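Local coordinates for protein putative metal-dependent phosphoesterase (Bifidobacterium adolescentis, PDB 3O0F) that binds AMP beside a trinuclear iron and zinc site and acts as a metal-dependent phosphoesterase, possibly with exonuclease activity, at residues E75-M87 with P179-A191. Residues are numbered along the deposited sequence; the frame is centred on the assembly and turned at random.
Sequences EITAVDEDVSVHM and PTPSPSTHEVIAA. With FE (Fe (III) ion), chain D; FE (Fe (III) ion), chain E.
Val-79 and Ser-184 form a single beta bridge. Val-79 N donates to Pro-183 O (3.0 Å). Thr-185 N, at the first turn of the helix, donates to Val-79 O (3.1 Å). Ser-184 is the N-cap: its OG accepts from Glu-187 N. Thr-185 OG1 donates to Asp-80 OD2 (2.8 Å), meeting the carboxylate from 52° out of its plane. Asp-80 OD1 accepts a hydrogen bond from a water that also bonds His-186 NE2, while His-186 ND1 is hydrogen-bonded to Asp-225 OD2. The strands 75-80 and 83-87 are a beta hairpin closed by a type II' turn, within the PHP-domain sheet. Glu-75 OE1 and OE2 bridge the two irons, and His-86 ND1 binds one of them. The helix packs against the hairpin through Val-188: its CG2 meets Ile-76 CG2 tip to tip (3.7 Å), and its CG1 lies 3.8 Å from Met-87 CG. Thr-185 OG1 sits between the backbone N and the carbonyl carbon (chi1 53°), which turns it to Asp-80 and lays CG2 on Val-85 CB (3.7 Å). A valine here has no hydroxyl, and the Asp-80 carboxylate would probably be freer to turn without that bond. Ser-182 OG touches Thr-77 CG2 but donates to Thr-180 O; Thr-77 OG1 is hydrogen-bonded to Asp-51 and Arg-110, which binds AMP.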
loop_
_atom_site.group_PDB
_atom_site.type_symbol
_atom_site.label_atom_id
_atom_site.label_comp_id
_atom_site.label_asym_id
_atom_site.label_seq_id
_atom_site.Cartn_x
_atom_site.Cartn_y
_atom_site.Cartn_z
ATOM N N GLU A 75 2.999 -0.335 2.905
ATOM C CA GLU A 75 1.721 0.366 3.026
ATOM C C GLU A 75 1.044 -0.165 4.292
ATOM O O GLU A 75 0.737 -1.347 4.420
ATOM C CB GLU A 75 0.828 0.168 1.788
ATOM C CG GLU A 75 -0.462 0.896 1.957
ATOM C CD GLU A 75 -1.302 1.010 0.684
ATOM O OE1 GLU A 75 -0.992 0.344 -0.263
ATOM O OE2 GLU A 75 -2.218 1.860 0.633
ATOM N N ILE A 76 0.855 0.721 5.252
ATOM C CA ILE A 76 0.390 0.316 6.561
ATOM C C ILE A 76 -1.104 0.586 6.647
ATOM O O ILE A 76 -1.565 1.726 6.426
ATOM C CB ILE A 76 1.114 1.084 7.691
ATOM C CG1 ILE A 76 2.630 0.935 7.529
ATOM C CG2 ILE A 76 0.639 0.582 9.087
ATOM C CD1 ILE A 76 3.456 1.748 8.516
ATOM N N THR A 77 -1.833 -0.456 7.032
ATOM C CA THR A 77 -3.276 -0.365 7.242
ATOM C C THR A 77 -3.562 0.358 8.566
ATOM O O THR A 77 -3.018 -0.011 9.599
ATOM C CB THR A 77 -3.877 -1.824 7.317
ATOM O OG1 THR A 77 -3.357 -2.623 6.251
ATOM C CG2 THR A 77 -5.417 -1.845 7.237
ATOM N N ALA A 78 -4.401 1.378 8.537
ATOM C CA ALA A 78 -4.663 2.171 9.694
ATOM C C ALA A 78 -6.106 2.703 9.677
ATOM O O ALA A 78 -6.824 2.535 8.691
ATOM C CB ALA A 78 -3.623 3.325 9.817
ATOM N N VAL A 79 -6.518 3.300 10.789
ATOM C CA VAL A 79 -7.845 3.898 10.910
ATOM C C VAL A 79 -7.779 5.209 11.673
ATOM O O VAL A 79 -6.992 5.348 12.606
ATOM C CB VAL A 79 -8.864 2.940 11.621
ATOM C CG1 VAL A 79 -8.328 2.467 12.974
ATOM C CG2 VAL A 79 -10.196 3.644 11.809
ATOM N N ASP A 80 -8.628 6.160 11.286
ATOM C CA ASP A 80 -8.758 7.435 11.985
ATOM C C ASP A 80 -10.237 7.811 12.228
ATOM O O ASP A 80 -10.976 8.167 11.302
ATOM C CB ASP A 80 -8.036 8.520 11.193
ATOM C CG ASP A 80 -7.753 9.743 12.022
ATOM O OD1 ASP A 80 -8.644 10.106 12.821
ATOM O OD2 ASP A 80 -6.674 10.362 11.846
ATOM N N GLU A 81 -10.674 7.741 13.485
ATOM C CA GLU A 81 -12.108 7.819 13.796
ATOM C C GLU A 81 -12.781 6.765 12.930
ATOM O O GLU A 81 -12.385 5.623 13.017
ATOM C CB GLU A 81 -12.646 9.244 13.623
ATOM C CG GLU A 81 -11.962 10.246 14.621
ATOM C CD GLU A 81 -11.973 11.723 14.160
ATOM O OE1 GLU A 81 -12.746 12.074 13.225
ATOM O OE2 GLU A 81 -11.187 12.531 14.731
ATOM N N ASP A 82 -13.740 7.092 12.075
ATOM C CA ASP A 82 -14.374 6.021 11.265
ATOM C C ASP A 82 -13.790 5.851 9.844
ATOM O O ASP A 82 -14.404 5.196 8.998
ATOM C CB ASP A 82 -15.906 6.224 11.196
ATOM C CG ASP A 82 -16.301 7.561 10.556
ATOM O OD1 ASP A 82 -15.584 8.577 10.766
ATOM O OD2 ASP A 82 -17.331 7.598 9.845
ATOM N N VAL A 83 -12.618 6.423 9.578
ATOM C CA VAL A 83 -12.086 6.484 8.228
ATOM C C VAL A 83 -10.932 5.473 8.085
ATOM O O VAL A 83 -9.973 5.525 8.844
ATOM C CB VAL A 83 -11.562 7.909 7.875
ATOM C CG1 VAL A 83 -11.118 7.978 6.428
ATOM C CG2 VAL A 83 -12.594 9.020 8.190
ATOM N N SER A 84 -11.048 4.561 7.135
ATOM C CA SER A 84 -9.902 3.731 6.721
ATOM C C SER A 84 -8.814 4.608 6.084
ATOM O O SER A 84 -9.089 5.384 5.172
ATOM C CB SER A 84 -10.343 2.632 5.734
ATOM O OG SER A 84 -9.227 2.004 5.107
ATOM N N VAL A 85 -7.577 4.468 6.552
ATOM C CA VAL A 85 -6.452 5.268 6.068
ATOM C C VAL A 85 -5.292 4.306 5.791
ATOM O O VAL A 85 -4.954 3.471 6.630
ATOM C CB VAL A 85 -5.957 6.295 7.122
ATOM C CG1 VAL A 85 -4.795 7.135 6.567
ATOM C CG2 VAL A 85 -7.086 7.215 7.609
ATOM N N HIS A 86 -4.697 4.424 4.620
ATOM C CA HIS A 86 -3.491 3.710 4.289
ATOM C C HIS A 86 -2.314 4.696 4.329
ATOM O O HIS A 86 -2.399 5.807 3.782
ATOM C CB HIS A 86 -3.667 3.062 2.910
ATOM C CG HIS A 86 -4.584 1.869 2.924
ATOM N ND1 HIS A 86 -4.667 0.974 1.882
ATOM C CD2 HIS A 86 -5.425 1.402 3.882
ATOM C CE1 HIS A 86 -5.537 0.025 2.180
ATOM N NE2 HIS A 86 -6.009 0.259 3.390
HETATM N N MSE A 87 -1.253 4.285 5.019
HETATM C CA MSE A 87 -0.068 5.104 5.225
HETATM C C MSE A 87 1.094 4.429 4.518
HETATM O O MSE A 87 1.390 3.279 4.795
HETATM C CB MSE A 87 0.284 5.147 6.695
HETATM C CG MSE A 87 -0.901 5.565 7.584
HETATM SE SE MSE A 87 -1.051 7.467 7.862
HETATM C CE MSE A 87 0.135 8.240 6.542
ATOM N N PRO A 179 -14.506 -6.009 9.042
ATOM C CA PRO A 179 -13.358 -5.097 9.042
ATOM C C PRO A 179 -12.160 -5.709 9.788
ATOM O O PRO A 179 -12.345 -6.514 10.727
ATOM C CB PRO A 179 -13.898 -3.836 9.761
ATOM C CG PRO A 179 -15.008 -4.293 10.587
ATOM C CD PRO A 179 -15.559 -5.578 9.981
ATOM N N THR A 180 -10.955 -5.352 9.384
ATOM C CA THR A 180 -9.771 -5.804 10.125
ATOM C C THR A 180 -9.472 -4.839 11.281
ATOM O O THR A 180 -9.373 -3.637 11.046
ATOM C CB THR A 180 -8.499 -5.880 9.249
ATOM O OG1 THR A 180 -8.725 -6.718 8.116
ATOM C CG2 THR A 180 -7.353 -6.464 10.062
ATOM N N PRO A 181 -9.286 -5.362 12.515
ATOM C CA PRO A 181 -8.787 -4.479 13.601
ATOM C C PRO A 181 -7.450 -3.824 13.157
ATOM O O PRO A 181 -6.548 -4.528 12.684
ATOM C CB PRO A 181 -8.562 -5.432 14.778
ATOM C CG PRO A 181 -9.435 -6.648 14.458
ATOM C CD PRO A 181 -9.428 -6.762 12.959
ATOM N N SER A 182 -7.369 -2.501 13.251
ATOM C CA SER A 182 -6.239 -1.746 12.722
ATOM C C SER A 182 -5.704 -0.765 13.728
ATOM O O SER A 182 -6.479 -0.210 14.507
ATOM C CB SER A 182 -6.691 -0.924 11.521
ATOM O OG SER A 182 -6.954 -1.781 10.432
ATOM N N PRO A 183 -4.395 -0.470 13.654
ATOM C CA PRO A 183 -3.896 0.575 14.556
ATOM C C PRO A 183 -4.393 1.969 14.125
ATOM O O PRO A 183 -4.811 2.160 12.964
ATOM C CB PRO A 183 -2.375 0.465 14.417
ATOM C CG PRO A 183 -2.151 -0.121 13.050
ATOM C CD PRO A 183 -3.320 -1.075 12.848
ATOM N N SER A 184 -4.346 2.932 15.027
ATOM C CA SER A 184 -4.697 4.292 14.659
ATOM C C SER A 184 -3.570 4.941 13.845
ATOM O O SER A 184 -2.402 4.532 13.915
ATOM C CB SER A 184 -4.960 5.136 15.887
ATOM O OG SER A 184 -3.720 5.366 16.544
ATOM N N THR A 185 -3.943 5.947 13.070
ATOM C CA THR A 185 -2.973 6.765 12.337
ATOM C C THR A 185 -1.966 7.422 13.291
ATOM O O THR A 185 -0.807 7.499 12.949
ATOM C CB THR A 185 -3.647 7.845 11.496
ATOM O OG1 THR A 185 -4.524 8.620 12.318
ATOM C CG2 THR A 185 -4.444 7.201 10.341
ATOM N N HIS A 186 -2.392 7.830 14.482
ATOM C CA HIS A 186 -1.457 8.434 15.441
ATOM C C HIS A 186 -0.397 7.432 15.912
ATOM O O HIS A 186 0.772 7.791 16.082
ATOM C CB HIS A 186 -2.200 9.006 16.647
ATOM C CG HIS A 186 -3.430 9.778 16.275
ATOM N ND1 HIS A 186 -3.397 10.855 15.412
ATOM C CD2 HIS A 186 -4.724 9.625 16.643
ATOM C CE1 HIS A 186 -4.623 11.328 15.258
ATOM N NE2 HIS A 186 -5.446 10.596 15.992
ATOM N N GLU A 187 -0.809 6.186 16.111
ATOM C CA GLU A 187 0.115 5.141 16.486
ATOM C C GLU A 187 1.037 4.802 15.337
ATOM O O GLU A 187 2.241 4.670 15.546
ATOM C CB GLU A 187 -0.563 3.840 16.939
ATOM C CG GLU A 187 0.540 2.858 17.359
ATOM C CD GLU A 187 0.106 1.492 17.817
ATOM O OE1 GLU A 187 -1.083 1.129 17.644
ATOM O OE2 GLU A 187 1.000 0.791 18.362
ATOM N N VAL A 188 0.496 4.646 14.142
ATOM C CA VAL A 188 1.329 4.354 12.947
ATOM C C VAL A 188 2.371 5.446 12.706
ATOM O O VAL A 188 3.568 5.159 12.514
ATOM C CB VAL A 188 0.450 4.115 11.713
ATOM C CG1 VAL A 188 1.299 4.150 10.392
ATOM C CG2 VAL A 188 -0.311 2.754 11.875
ATOM N N ILE A 189 1.955 6.702 12.760
ATOM C CA ILE A 189 2.917 7.784 12.547
ATOM C C ILE A 189 4.039 7.809 13.599
ATOM O O ILE A 189 5.221 7.967 13.249
ATOM C CB ILE A 189 2.257 9.157 12.440
ATOM C CG1 ILE A 189 1.401 9.235 11.166
ATOM C CG2 ILE A 189 3.327 10.252 12.393
ATOM C CD1 ILE A 189 0.442 10.408 11.171
ATOM N N ALA A 190 3.695 7.643 14.876
ATOM C CA ALA A 190 4.699 7.569 15.905
ATOM C C ALA A 190 5.668 6.410 15.662
ATOM O O ALA A 190 6.870 6.570 15.914
ATOM C CB ALA A 190 4.063 7.449 17.302
ATOM N N ALA A 191 5.154 5.254 15.223
ATOM C CA ALA A 191 5.975 4.082 15.022
ATOM C C ALA A 191 6.917 4.301 13.838
ATOM O O ALA A 191 8.080 3.923 13.908
ATOM C CB ALA A 191 5.127 2.806 14.831
HETATM FE FE FE D . -4.113 1.697 -0.374
HETATM FE FE FE E . -1.533 0.502 -2.343
HETATM O O HOH W 1 -8.015 10.696 15.319
HETATM O O HOH W 2 -3.092 1.859 -2.095
#